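Local coordinates for protein AlyQ (Persicobacter sp. CCB-QB2, PDB 7D2A) that binds uronic acids of alginate as a family 32 carbohydrate-binding module, here in complex with 4,5-unsaturated mannuronic acid, at residues A[9-14]-A[129-134]; A[74-79]-A[104-109]; A[57-62]-A[98-103]. All coordinates share one frame; numbering follows the deposited sequence. Where two conformers were deposited one is given.

Interaction 1. Residues A[9-14]-A[129-134]; sequences YDIVAV and VAIFHA
Tyr-9 and Ile-131 carry the polar part of this contact, which uses one direct and one water-mediated link. Tyr-9 N donates to Ile-131 O at 2.9 Å, in a nearly straight bond (162° at the hydrogen). A water bridges the companion pair, donating to Tyr-9 O at 2.7 Å and accepting from Ile-131 N at 2.9 Å. Both backbone polar atoms of Ile-131 are thereby served while the two chains begin to part.

The Tyr-9 side chain packs on the backbone and CB of His-133; its CG is anti to the carbonyl carbon (chi1 -64°), and the side chain runs beside that of His-133, pointing the same way. Tyr-9 CE2 passes 3.7 Å from His-133 N, and Tyr-9 OH touches His-133 CB at 3.4 Å; the hydroxyl's hydrogen bond is to the backbone O of Thr-54.

The apolar part lies further along, where the Ile-11 and Ile-131 side chains cross at about a right angle and their CD1 atoms meet at 3.8 Å. Phe-47 of the opposing sheet packs against Ile-131.

Strand 7-8 thus peels away from strand 123-133 just where the chain leaves for strand 13-16, an N-terminal crossing from one sheet to the other of the F5/8 type C beta-sandwich.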
ATOM      1  N   TYR A   9     -11.842   6.652  -0.985  1.00 11.63           N
ATOM      2  CA  TYR A   9     -12.184   6.637   0.441  1.00 11.01           C
ATOM      3  C   TYR A   9     -11.127   7.370   1.239  1.00 11.15           C
ATOM      4  O   TYR A   9      -9.934   7.224   1.023  1.00 10.95           O
ATOM      5  CB  TYR A   9     -12.298   5.222   0.966  1.00 12.92           C
ATOM      6  CG  TYR A   9     -13.402   4.408   0.348  1.00 12.36           C
ATOM      7  CD1 TYR A   9     -14.720   4.767   0.505  1.00 14.56           C
ATOM      8  CD2 TYR A   9     -13.127   3.308  -0.444  1.00 12.45           C
ATOM      9  CE1 TYR A   9     -15.742   3.997  -0.030  1.00 13.52           C
ATOM     10  CE2 TYR A   9     -14.132   2.566  -1.025  1.00 12.95           C
ATOM     11  CZ  TYR A   9     -15.458   2.906  -0.822  1.00 13.85           C
ATOM     12  OH  TYR A   9     -16.487   2.134  -1.363  1.00 12.27           O
ATOM     13  N   ASP A  10     -11.600   8.104   2.234  1.00 11.80           N
ATOM     14  CA  ASP A  10     -10.668   8.615   3.252  1.00 11.04           C
ATOM     15  C   ASP A  10      -9.937   7.461   3.935  1.00 10.95           C
ATOM     16  O   ASP A  10     -10.560   6.394   4.170  1.00 11.51           O
ATOM     17  CB  ASP A  10     -11.387   9.382   4.356  1.00 11.86           C
ATOM     18  CG  ASP A  10     -11.589  10.854   4.086  1.00 13.16           C
ATOM     19  OD1 ASP A  10     -11.375  11.319   2.965  1.00 12.12           O
ATOM     20  OD2 ASP A  10     -11.963  11.507   5.097  1.00 14.53           O
ATOM     21  N   ILE A  11      -8.688   7.706   4.264  1.00 10.81           N
ATOM     22  CA  ILE A  11      -7.893   6.782   5.106  1.00 11.87           C
ATOM     23  C   ILE A  11      -7.723   7.470   6.470  1.00 12.79           C
ATOM     24  O   ILE A  11      -7.013   8.513   6.539  1.00 12.82           O
ATOM     25  CB  ILE A  11      -6.559   6.393   4.436  1.00 11.37           C
ATOM     26  CG1 ILE A  11      -6.821   5.628   3.130  1.00 12.14           C
ATOM     27  CG2 ILE A  11      -5.712   5.607   5.440  1.00 13.20           C
ATOM     28  CD1 ILE A  11      -5.583   5.377   2.283  1.00 14.04           C
ATOM     29  N   VAL A  12      -8.405   6.953   7.495  1.00 12.89           N
ATOM     30  CA  VAL A  12      -8.529   7.665   8.803  1.00 15.47           C
ATOM     31  C   VAL A  12      -7.313   7.418   9.685  1.00 16.48           C
ATOM     32  O   VAL A  12      -7.131   8.176  10.670  1.00 18.56           O
ATOM     33  CB  VAL A  12      -9.833   7.320   9.530  1.00 17.23           C
ATOM     34  CG1 VAL A  12     -11.012   7.530   8.590  1.00 17.89           C
ATOM     35  CG2 VAL A  12      -9.833   5.921  10.129  1.00 16.88           C
ATOM     36  N   ALA A  13      -6.527   6.383   9.421  1.00 14.33           N
ATOM     37  CA  ALA A  13      -5.365   5.999  10.239  1.00 15.45           C
ATOM     38  C   ALA A  13      -4.498   5.075   9.382  1.00 13.94           C
ATOM     39  O   ALA A  13      -5.031   4.333   8.522  1.00 12.46           O
ATOM     40  CB  ALA A  13      -5.847   5.319  11.499  1.00 15.71           C
ATOM     41  N   VAL A  14      -3.199   5.122   9.615  1.00 14.40           N
ATOM     42  CA  VAL A  14      -2.196   4.222   9.014  1.00 12.62           C
ATOM     43  C   VAL A  14      -1.263   3.750  10.119  1.00 13.77           C
ATOM     44  O   VAL A  14      -0.848   4.553  10.963  1.00 14.30           O
ATOM     45  CB  VAL A  14      -1.386   4.897   7.882  1.00 14.95           C
ATOM     46  CG1 VAL A  14      -0.595   3.908   7.066  1.00 14.10           C
ATOM     47  CG2 VAL A  14      -2.235   5.745   6.969  1.00 18.05           C
ATOM     48  N   VAL A 129      -0.499   6.178  -1.109  1.00  9.46           N
ATOM     49  CA  VAL A 129      -1.514   5.125  -1.327  1.00 10.69           C
ATOM     50  C   VAL A 129      -2.879   5.767  -1.381  1.00 10.18           C
ATOM     51  O   VAL A 129      -3.139   6.691  -0.559  1.00 12.43           O
ATOM     52  CB  VAL A 129      -1.428   4.059  -0.227  1.00 10.24           C
ATOM     53  CG1 VAL A 129      -2.602   3.064  -0.313  1.00 12.30           C
ATOM     54  CG2 VAL A 129      -0.147   3.282  -0.304  1.00 11.07           C
ATOM     55  N   ALA A 130      -3.745   5.221  -2.208  1.00  9.73           N
ATOM     56  CA  ALA A 130      -5.154   5.631  -2.272  1.00  9.98           C
ATOM     57  C   ALA A 130      -6.004   4.390  -2.508  1.00 10.81           C
ATOM     58  O   ALA A 130      -5.552   3.432  -3.136  1.00 10.19           O
ATOM     59  CB  ALA A 130      -5.336   6.717  -3.285  1.00 10.59           C
ATOM     60  N   ILE A 131      -7.219   4.375  -2.019  1.00 10.74           N
ATOM     61  CA  ILE A 131      -8.054   3.157  -1.950  1.00 11.01           C
ATOM     62  C   ILE A 131      -9.395   3.582  -2.481  1.00 11.59           C
ATOM     63  O   ILE A 131      -9.975   4.605  -1.919  1.00 13.62           O
ATOM     64  CB  ILE A 131      -8.145   2.611  -0.517  1.00 10.13           C
ATOM     65  CG1 ILE A 131      -6.741   2.224  -0.038  1.00 10.57           C
ATOM     66  CG2 ILE A 131      -9.129   1.464  -0.432  1.00  9.83           C
ATOM     67  CD1 ILE A 131      -6.659   1.803   1.396  1.00 11.76           C
ATOM     68  N   PHE A 132      -9.940   2.774  -3.428  1.00 10.28           N
ATOM     69  CA  PHE A 132     -11.085   3.134  -4.280  1.00 11.61           C
ATOM     70  C   PHE A 132     -12.140   2.047  -4.352  1.00 11.22           C
ATOM     71  O   PHE A 132     -11.872   0.827  -4.250  1.00 11.68           O
ATOM     72  CB  PHE A 132     -10.590   3.401  -5.701  1.00 12.53           C
ATOM     73  CG  PHE A 132      -9.610   4.530  -5.802  1.00 13.16           C
ATOM     74  CD1 PHE A 132      -8.293   4.301  -5.463  1.00 15.33           C
ATOM     75  CD2 PHE A 132      -9.997   5.788  -6.201  1.00 15.21           C
ATOM     76  CE1 PHE A 132      -7.350   5.305  -5.591  1.00 17.11           C
ATOM     77  CE2 PHE A 132      -9.047   6.817  -6.284  1.00 14.75           C
ATOM     78  CZ  PHE A 132      -7.745   6.560  -5.975  1.00 16.89           C
ATOM     79  N   HIS A 133     -13.356   2.484  -4.647  1.00 12.03           N
ATOM     80  CA  HIS A 133     -14.368   1.675  -5.361  1.00 13.26           C
ATOM     81  C   HIS A 133     -14.436   2.258  -6.760  1.00 14.00           C
ATOM     82  O   HIS A 133     -15.065   3.360  -6.933  1.00 14.92           O
ATOM     83  CB  HIS A 133     -15.675   1.663  -4.601  1.00 13.79           C
ATOM     84  CG  HIS A 133     -16.688   0.752  -5.192  1.00 15.19           C
ATOM     85  ND1 HIS A 133     -18.023   0.767  -4.786  1.00 18.68           N
ATOM     86  CD2 HIS A 133     -16.561  -0.202  -6.133  1.00 16.69           C
ATOM     87  CE1 HIS A 133     -18.665  -0.164  -5.494  1.00 18.06           C
ATOM     88  NE2 HIS A 133     -17.796  -0.786  -6.313  1.00 16.97           N
ATOM     89  N   ALA A 134     -13.727   1.647  -7.703  1.00 15.56           N
ATOM     90  CA  ALA A 134     -13.533   2.143  -9.085  1.00 19.09           C
ATOM     91  C   ALA A 134     -14.668   1.657  -9.982  1.00 23.90           C
ATOM     92  O   ALA A 134     -15.201   0.522  -9.782  1.00 23.75           O
ATOM     93  CB  ALA A 134     -12.197   1.679  -9.575  1.00 19.67           C
TER
HETATM   94  O   HOH W   1      -7.719   6.822  -0.471  1.00 14.42           O

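Interaction 2. Residues A[74-79]-A[104-109]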
ATOM      1  N   ILE A  74      -1.431  -7.499  -1.382  1.00 10.92           N
ATOM      2  CA  ILE A  74      -2.489  -6.716  -0.718  1.00 10.91           C
ATOM      3  C   ILE A  74      -3.423  -7.700  -0.028  1.00 11.69           C
ATOM      4  O   ILE A  74      -3.907  -8.646  -0.715  1.00 10.80           O
ATOM      5  CB  ILE A  74      -3.221  -5.829  -1.738  1.00 10.83           C
ATOM      6  CG1 ILE A  74      -2.251  -4.947  -2.542  1.00 10.48           C
ATOM      7  CG2 ILE A  74      -4.322  -5.023  -1.062  1.00 12.37           C
ATOM      8  CD1 ILE A  74      -2.905  -4.167  -3.653  1.00 11.72           C
ATOM      9  N   SER A  75      -3.731  -7.431   1.205  1.00 11.53           N
ATOM     10  CA  SER A  75      -4.708  -8.234   1.976  1.00 11.79           C
ATOM     11  C   SER A  75      -5.716  -7.300   2.592  1.00 12.19           C
ATOM     12  O   SER A  75      -5.423  -6.116   2.854  1.00 12.89           O
ATOM     13  CB  SER A  75      -4.043  -9.130   2.987  1.00 14.08           C
ATOM     14  OG  SER A  75      -3.285  -8.423   3.975  1.00 14.43           O
ATOM     15  N   LEU A  76      -6.929  -7.766   2.777  1.00 11.90           N
ATOM     16  CA  LEU A  76      -7.938  -6.877   3.370  1.00 13.28           C
ATOM     17  C   LEU A  76      -8.939  -7.651   4.216  1.00 13.73           C
ATOM     18  O   LEU A  76      -8.955  -8.895   4.263  1.00 14.58           O
ATOM     19  CB  LEU A  76      -8.596  -6.045   2.271  1.00 14.26           C
ATOM     20  CG  LEU A  76      -9.115  -6.790   1.043  1.00 14.22           C
ATOM     21  CD1 LEU A  76     -10.166  -7.797   1.425  1.00 15.39           C
ATOM     22  CD2 LEU A  76      -9.668  -5.797   0.006  1.00 15.85           C
ATOM     23  N   GLY A  77      -9.766  -6.893   4.895  1.00 13.57           N
ATOM     24  CA  GLY A  77     -10.847  -7.513   5.671  1.00 15.87           C
ATOM     25  C   GLY A  77     -11.236  -6.639   6.836  1.00 18.05           C
ATOM     26  O   GLY A  77     -10.947  -5.453   6.811  1.00 16.04           O
ATOM     27  N   SER A  78     -11.955  -7.210   7.783  1.00 17.41           N
ATOM     28  CA  SER A  78     -12.444  -6.503   8.994  1.00 21.95           C
ATOM     29  C   SER A  78     -11.475  -6.706  10.179  1.00 21.88           C
ATOM     30  O   SER A  78     -11.492  -5.880  11.054  1.00 27.45           O
ATOM     31  CB  SER A  78     -13.819  -7.022   9.291  1.00 26.35           C
ATOM     32  OG  SER A  78     -13.687  -8.353   9.768  1.00 30.88           O
ATOM     33  N   ASP A  79     -10.677  -7.792  10.225  1.00 26.21           N
ATOM     34  CA  ASP A  79      -9.772  -8.132  11.361  1.00 27.29           C
ATOM     35  C   ASP A  79      -8.331  -8.077  10.878  1.00 26.18           C
ATOM     36  O   ASP A  79      -7.895  -9.004  10.203  1.00 27.78           O
ATOM     37  CB  ASP A  79     -10.074  -9.512  11.982  1.00 30.73           C
ATOM     38  CG  ASP A  79      -9.247  -9.858  13.229  1.00 37.24           C
ATOM     39  OD1 ASP A  79      -8.369  -9.043  13.599  1.00 34.65           O
ATOM     40  OD2 ASP A  79      -9.479 -10.962  13.846  1.00 34.22           O
ATOM     41  N   THR A 104     -11.348  -8.196  -7.803  1.00 10.94           N
ATOM     42  CA  THR A 104     -12.801  -8.365  -7.628  1.00 10.81           C
ATOM     43  C   THR A 104     -13.294  -7.671  -6.364  1.00 10.42           C
ATOM     44  O   THR A 104     -12.680  -7.818  -5.306  1.00 10.96           O
ATOM     45  CB  THR A 104     -13.164  -9.866  -7.608  1.00 10.39           C
ATOM     46  OG1 THR A 104     -12.604 -10.424  -8.780  1.00 11.47           O
ATOM     47  CG2 THR A 104     -14.652 -10.098  -7.525  1.00 10.86           C
ATOM     48  N   ALA A 105     -14.406  -6.931  -6.490  1.00 10.67           N
ATOM     49  CA  ALA A 105     -14.877  -6.059  -5.418  1.00 11.54           C
ATOM     50  C   ALA A 105     -15.196  -6.866  -4.169  1.00 12.44           C
ATOM     51  O   ALA A 105     -15.781  -7.986  -4.293  1.00 13.30           O
ATOM     52  CB  ALA A 105     -16.099  -5.297  -5.833  1.00 11.13           C
ATOM     53  N   THR A 106     -14.825  -6.363  -3.005  1.00 13.17           N
ATOM     54  CA  THR A 106     -15.129  -7.046  -1.736  1.00 13.51           C
ATOM     55  C   THR A 106     -15.218  -6.005  -0.613  1.00 15.23           C
ATOM     56  O   THR A 106     -14.914  -4.866  -0.859  1.00 17.88           O
ATOM     57  CB  THR A 106     -14.067  -8.114  -1.476  1.00 15.03           C
ATOM     58  OG1 THR A 106     -14.568  -8.903  -0.387  1.00 17.28           O
ATOM     59  CG2 THR A 106     -12.696  -7.518  -1.233  1.00 17.01           C
ATOM     60  N   THR A 107     -15.567  -6.406   0.570  1.00 14.28           N
ATOM     61  CA  THR A 107     -15.828  -5.459   1.670  1.00 15.17           C
ATOM     62  C   THR A 107     -14.586  -5.452   2.526  1.00 16.21           C
ATOM     63  O   THR A 107     -14.033  -6.541   2.807  1.00 18.40           O
ATOM     64  CB  THR A 107     -17.086  -5.835   2.463  1.00 18.02           C
ATOM     65  OG1 THR A 107     -18.138  -5.679   1.524  1.00 18.22           O
ATOM     66  CG2 THR A 107     -17.300  -4.940   3.653  1.00 19.83           C
ATOM     67  N   ALA A 108     -14.164  -4.298   3.023  1.00 13.93           N
ATOM     68  CA  ALA A 108     -12.982  -4.213   3.900  1.00 13.60           C
ATOM     69  C   ALA A 108     -13.041  -2.906   4.675  1.00 13.31           C
ATOM     70  O   ALA A 108     -13.416  -1.870   4.096  1.00 13.86           O
ATOM     71  CB  ALA A 108     -11.658  -4.283   3.159  1.00 13.80           C
ATOM     72  N   ARG A 109     -12.632  -2.969   5.920  1.00 13.04           N
ATOM     73  CA  ARG A 109     -12.277  -1.771   6.703  1.00 12.59           C
ATOM     74  C   ARG A 109     -10.772  -1.571   6.590  1.00 13.01           C
ATOM     75  O   ARG A 109     -10.340  -0.400   6.558  1.00 13.61           O
ATOM     76  CB  ARG A 109     -12.720  -1.896   8.163  1.00 13.82           C
ATOM     77  CG  ARG A 109     -12.114  -0.805   9.029  1.00 15.18           C
ATOM     78  CD  ARG A 109     -12.669  -0.752  10.429  1.00 16.95           C
ATOM     79  NE  ARG A 109     -11.966   0.279  11.170  1.00 17.90           N
ATOM     80  CZ  ARG A 109     -12.258   0.661  12.408  1.00 21.33           C
ATOM     81  NH1 ARG A 109     -13.251   0.093  13.079  1.00 21.67           N
ATOM     82  NH2 ARG A 109     -11.499   1.570  12.992  1.00 19.68           N
TER
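Gly-77 O receives the backbone N of Arg-109 at 3.1 Å, the one hydrogen bond between these segments. It is bent (139° at the hydrogen), with the donor well above the carbonyl plane, consistent with two strands that cross at a slant and are not paired in one sheet. Gly-77 itself has backbone angles at which a side chain would collide with the carbonyl O of Leu-76.

The apolar side of the contact belongs to Leu-76. Its CG sits between the backbone N and the carbonyl carbon (chi1 50°), and the side chain meets Thr-106 tip to tip: both CD1 and CD2 lie 3.7 Å from Thr-106 CG2. Closer to the backbone, Ala-108 CB rests 3.6 Å from Leu-76 CB and 3.7 Å from Gly-77 N, so the methyl group packs against the backbone where Leu-76 passes into Gly-77. The Arg-109 chain, extended from CG to NE, ends in a salt bridge with Asp-48.

Strands 74-77 and 105-108 run at 62° to each other, their axes 5.8 Å apart at closest. The chain turns a corner at either end of 105-108: this strand pairs with 52-62 in one sheet, whereas 110-118, which follows, pairs with 70-77 in the other. Leu-76 also packs on Val-86 of the neighbouring strand 84-90 and on Phe-103 of strand 99-103 in the other sheet.

Interaction 3. Residues A[57-62]-A[98-103]; sequences QVKAAW and LESYSF
Tyr-101 and Trp-62 are brought together by similar first torsions, each CG lying anti to its own carbonyl carbon and beside the backbone N (chi1 -50° and -64°). The two side chains then cross, and Trp-62 NE1 donates to Tyr-101 OH at 3.0 Å, the hydroxyl lying at the indole edge, tilted somewhat from its plane. The same hydroxyl in turn donates to Glu-99 OE2 at 2.7 Å, from above the carboxylate plane, while Glu-99 OE1 pairs with Ser-92. Gripped by one donor and one acceptor, the hydroxyl has a settled direction of hydrogen bonding. A phenylalanine in its place would probably leave the Trp-62 N-H and the Glu-99 carboxylate oxygen without their shared mate, and the indole less firmly held.

Beneath the side chains runs a regular antiparallel ladder. Val-58 and Tyr-101 form a hydrogen-bonded pair, with Val-58 N to Tyr-101 O at 2.9 Å and Tyr-101 N to Val-58 O at 2.8 Å; Ala-60 and Glu-99 form the next such pair.

Apolar side chains cover the backbone at both ends. Phe-103 lays one face over Gln-57 N, its CZ 3.8 Å away, and takes Val-58 CG2 at its edge. At the far end, Leu-98 CD2 reaches Ala-61 N at 3.6 Å. Val-58, Ala-60 and Tyr-101 share the face that looks into the core, where Ile-74 and Phe-72 of the opposing sheet meet it. The two paired strands form part of one wall of the beta-sandwich of this carbohydrate-binding module, with Tyr-101 on its inner face.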
ATOM      1  N   GLN A  57      -9.948  -1.551  -5.695  1.00 10.02           N
ATOM      2  CA  GLN A  57      -8.734  -0.979  -6.311  1.00 11.57           C
ATOM      3  C   GLN A  57      -7.913  -0.268  -5.241  1.00 11.01           C
ATOM      4  O   GLN A  57      -8.424   0.459  -4.372  1.00 10.68           O
ATOM      5  CB  GLN A  57      -9.092  -0.005  -7.416  1.00 11.86           C
ATOM      6  CG  GLN A  57      -7.893   0.466  -8.182  1.00 14.29           C
ATOM      7  CD  GLN A  57      -8.372   1.273  -9.368  1.00 20.83           C
ATOM      8  OE1 GLN A  57      -8.680   0.741 -10.443  1.00 23.60           O
ATOM      9  NE2 GLN A  57      -8.605   2.517  -9.093  1.00 20.30           N
ATOM     10  N   VAL A  58      -6.625  -0.577  -5.259  1.00 10.80           N
ATOM     11  CA  VAL A  58      -5.631   0.081  -4.403  1.00 11.00           C
ATOM     12  C   VAL A  58      -4.617   0.665  -5.356  1.00 10.85           C
ATOM     13  O   VAL A  58      -4.111  -0.057  -6.181  1.00 11.44           O
ATOM     14  CB  VAL A  58      -5.001  -0.866  -3.378  1.00 10.63           C
ATOM     15  CG1 VAL A  58      -3.832  -0.206  -2.702  1.00 11.31           C
ATOM     16  CG2 VAL A  58      -6.023  -1.398  -2.414  1.00 10.81           C
ATOM     17  N   LYS A  59      -4.317   1.935  -5.186  1.00 10.84           N
ATOM     18  CA  LYS A  59      -3.221   2.559  -5.947  1.00 10.80           C
ATOM     19  C   LYS A  59      -2.069   2.830  -4.992  1.00  9.77           C
ATOM     20  O   LYS A  59      -2.249   3.293  -3.844  1.00 10.92           O
ATOM     21  CB  LYS A  59      -3.621   3.876  -6.612  1.00 11.04           C
ATOM     22  CG  LYS A  59      -4.819   3.819  -7.543  1.00 12.66           C
ATOM     23  CD  LYS A  59      -5.078   5.154  -8.242  1.00 15.02           C
ATOM     24  CE  LYS A  59      -6.237   5.071  -9.206  1.00 19.31           C
ATOM     25  NZ  LYS A  59      -6.136   6.149 -10.211  1.00 24.34           N
ATOM     26  N   ALA A  60      -0.867   2.523  -5.456  1.00  9.75           N
ATOM     27  CA  ALA A  60       0.364   2.861  -4.702  1.00  9.45           C
ATOM     28  C   ALA A  60       1.372   3.495  -5.639  1.00  9.93           C
ATOM     29  O   ALA A  60       1.543   3.041  -6.791  1.00 10.36           O
ATOM     30  CB  ALA A  60       0.960   1.667  -3.995  1.00 10.37           C
ATOM     31  N   ALA A  61       1.988   4.545  -5.141  1.00 10.09           N
ATOM     32  CA  ALA A  61       3.167   5.184  -5.759  1.00 10.49           C
ATOM     33  C   ALA A  61       4.388   4.726  -4.995  1.00  9.66           C
ATOM     34  O   ALA A  61       4.432   4.819  -3.758  1.00 10.90           O
ATOM     35  CB  ALA A  61       3.019   6.689  -5.763  1.00  9.76           C
ATOM     36  N   TRP A  62       5.390   4.283  -5.733  1.00  9.51           N
ATOM     37  CA  TRP A  62       6.607   3.671  -5.175  1.00 10.59           C
ATOM     38  C   TRP A  62       7.787   4.636  -5.183  1.00 10.98           C
ATOM     39  O   TRP A  62       7.970   5.392  -6.141  1.00 10.25           O
ATOM     40  CB  TRP A  62       6.931   2.419  -5.963  1.00 11.54           C
ATOM     41  CG  TRP A  62       5.873   1.379  -5.812  1.00 11.14           C
ATOM     42  CD1 TRP A  62       4.817   1.192  -6.650  1.00 12.34           C
ATOM     43  CD2 TRP A  62       5.784   0.383  -4.791  1.00 11.78           C
ATOM     44  NE1 TRP A  62       4.018   0.192  -6.172  1.00 12.20           N
ATOM     45  CE2 TRP A  62       4.594  -0.352  -5.047  1.00 11.68           C
ATOM     46  CE3 TRP A  62       6.570   0.068  -3.674  1.00 11.75           C
ATOM     47  CZ2 TRP A  62       4.210  -1.408  -4.208  1.00 11.95           C
ATOM     48  CZ3 TRP A  62       6.172  -0.950  -2.846  1.00 11.06           C
ATOM     49  CH2 TRP A  62       4.995  -1.667  -3.108  1.00 10.80           C
ATOM     50  N   LEU A  98       1.098   7.197  -8.875  1.00 10.64           N
ATOM     51  CA  LEU A  98       0.176   6.158  -8.387  1.00 10.59           C
ATOM     52  C   LEU A  98      -0.082   5.118  -9.490  1.00 10.19           C
ATOM     53  O   LEU A  98      -0.484   5.493 -10.618  1.00 12.23           O
ATOM     54  CB  LEU A  98      -1.150   6.787  -7.986  1.00 11.14           C
ATOM     55  CG  LEU A  98      -1.126   7.550  -6.667  1.00 11.61           C
ATOM     56  CD1 LEU A  98      -2.393   8.369  -6.583  1.00 11.53           C
ATOM     57  CD2 LEU A  98      -0.952   6.668  -5.451  1.00 10.61           C
ATOM     58  N   GLU A  99       0.110   3.853  -9.116  1.00 10.47           N
ATOM     59  CA  GLU A  99      -0.119   2.685  -9.994  1.00 11.78           C
ATOM     60  C   GLU A  99      -1.286   1.898  -9.425  1.00 11.52           C
ATOM     61  O   GLU A  99      -1.288   1.600  -8.237  1.00 11.07           O
ATOM     62  CB  GLU A  99       1.171   1.874 -10.044  1.00 11.46           C
ATOM     63  CG  GLU A  99       1.115   0.665 -10.951  1.00 13.53           C
ATOM     64  CD  GLU A  99       2.542   0.236 -11.296  1.00 14.36           C
ATOM     65  OE1 GLU A  99       3.223   0.980 -12.060  1.00 13.32           O
ATOM     66  OE2 GLU A  99       2.974  -0.820 -10.816  1.00 14.38           O
ATOM     67  N   SER A 100      -2.219   1.500 -10.273  1.00 11.16           N
ATOM     68  CA  SER A 100      -3.480   0.839  -9.840  0.50 11.69           C
ATOM     69  C   SER A 100      -3.372  -0.692  -9.809  1.00 11.73           C
ATOM     70  O   SER A 100      -2.864  -1.323 -10.763  1.00 11.66           O
ATOM     71  CB  SER A 100      -4.613   1.273 -10.702  0.50 12.25           C
ATOM     72  OG  SER A 100      -4.758   2.670 -10.604  0.50 14.96           O
ATOM     73  N   TYR A 101      -3.795  -1.248  -8.703  1.00 10.51           N
ATOM     74  CA  TYR A 101      -3.893  -2.726  -8.494  1.00 10.94           C
ATOM     75  C   TYR A 101      -5.358  -2.989  -8.172  1.00 11.00           C
ATOM     76  O   TYR A 101      -5.874  -2.681  -7.092  1.00 11.21           O
ATOM     77  CB  TYR A 101      -2.946  -3.159  -7.388  1.00 10.34           C
ATOM     78  CG  TYR A 101      -1.549  -2.632  -7.575  1.00 10.76           C
ATOM     79  CD1 TYR A 101      -0.851  -2.958  -8.713  1.00 10.73           C
ATOM     80  CD2 TYR A 101      -1.013  -1.727  -6.683  1.00 11.52           C
ATOM     81  CE1 TYR A 101       0.409  -2.444  -8.951  1.00 10.83           C
ATOM     82  CE2 TYR A 101       0.272  -1.230  -6.892  1.00 11.97           C
ATOM     83  CZ  TYR A 101       0.979  -1.587  -8.033  1.00 10.92           C
ATOM     84  OH  TYR A 101       2.228  -1.037  -8.262  1.00 11.89           O
ATOM     85  N   SER A 102      -6.036  -3.567  -9.159  1.00 11.00           N
ATOM     86  CA  SER A 102      -7.494  -3.809  -9.176  1.00 11.67           C
ATOM     87  C   SER A 102      -7.740  -5.285  -8.856  1.00 10.08           C
ATOM     88  O   SER A 102      -6.848  -6.124  -9.122  1.00 11.48           O
ATOM     89  CB  SER A 102      -8.097  -3.463 -10.545  1.00 12.71           C
ATOM     90  OG  SER A 102      -8.049  -2.060 -10.782  1.00 16.48           O
ATOM     91  N   PHE A 103      -8.897  -5.589  -8.277  1.00 10.30           N
ATOM     92  CA  PHE A 103      -9.278  -6.965  -7.906  1.00  9.93           C
ATOM     93  C   PHE A 103     -10.780  -6.995  -7.782  1.00 10.97           C
ATOM     94  O   PHE A 103     -11.459  -5.978  -7.608  1.00 11.09           O
ATOM     95  CB  PHE A 103      -8.571  -7.399  -6.619  1.00  9.88           C
ATOM     96  CG  PHE A 103      -8.539  -6.383  -5.510  1.00 10.00           C
ATOM     97  CD1 PHE A 103      -9.624  -6.184  -4.674  1.00  9.87           C
ATOM     98  CD2 PHE A 103      -7.474  -5.503  -5.421  1.00  9.99           C
ATOM     99  CE1 PHE A 103      -9.616  -5.186  -3.719  1.00 10.18           C
ATOM    100  CE2 PHE A 103      -7.434  -4.517  -4.440  1.00 10.12           C
ATOM    101  CZ  PHE A 103      -8.508  -4.360  -3.588  1.00  9.40           C
TER

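Strands 52-62 and 123-133, neighbours in one sheet, join interactions 3 and 1, whose centres are 11 Å apart: Ala-130 O and Lys-59 N lie 2.8 Å apart, and Phe-132 N and Gln-57 O 2.9 Å, both probable hydrogen bonds. Interactions 2 and 3 meet across the core, where Leu-76 CD2 packs 3.8 Å from Phe-103 CE1 and Ile-74 CD1 lies 3.9 Å from Tyr-101 CB. Interactions 1 and 2 do not touch, their nearest atoms being about 5 Å apart. Toward the calcium site, the side chain of Ala-61 is about 8 Å from the bound ion and that of Val-129 about 9 Å; Tyr-63 of the glycan pocket directly follows Trp-62.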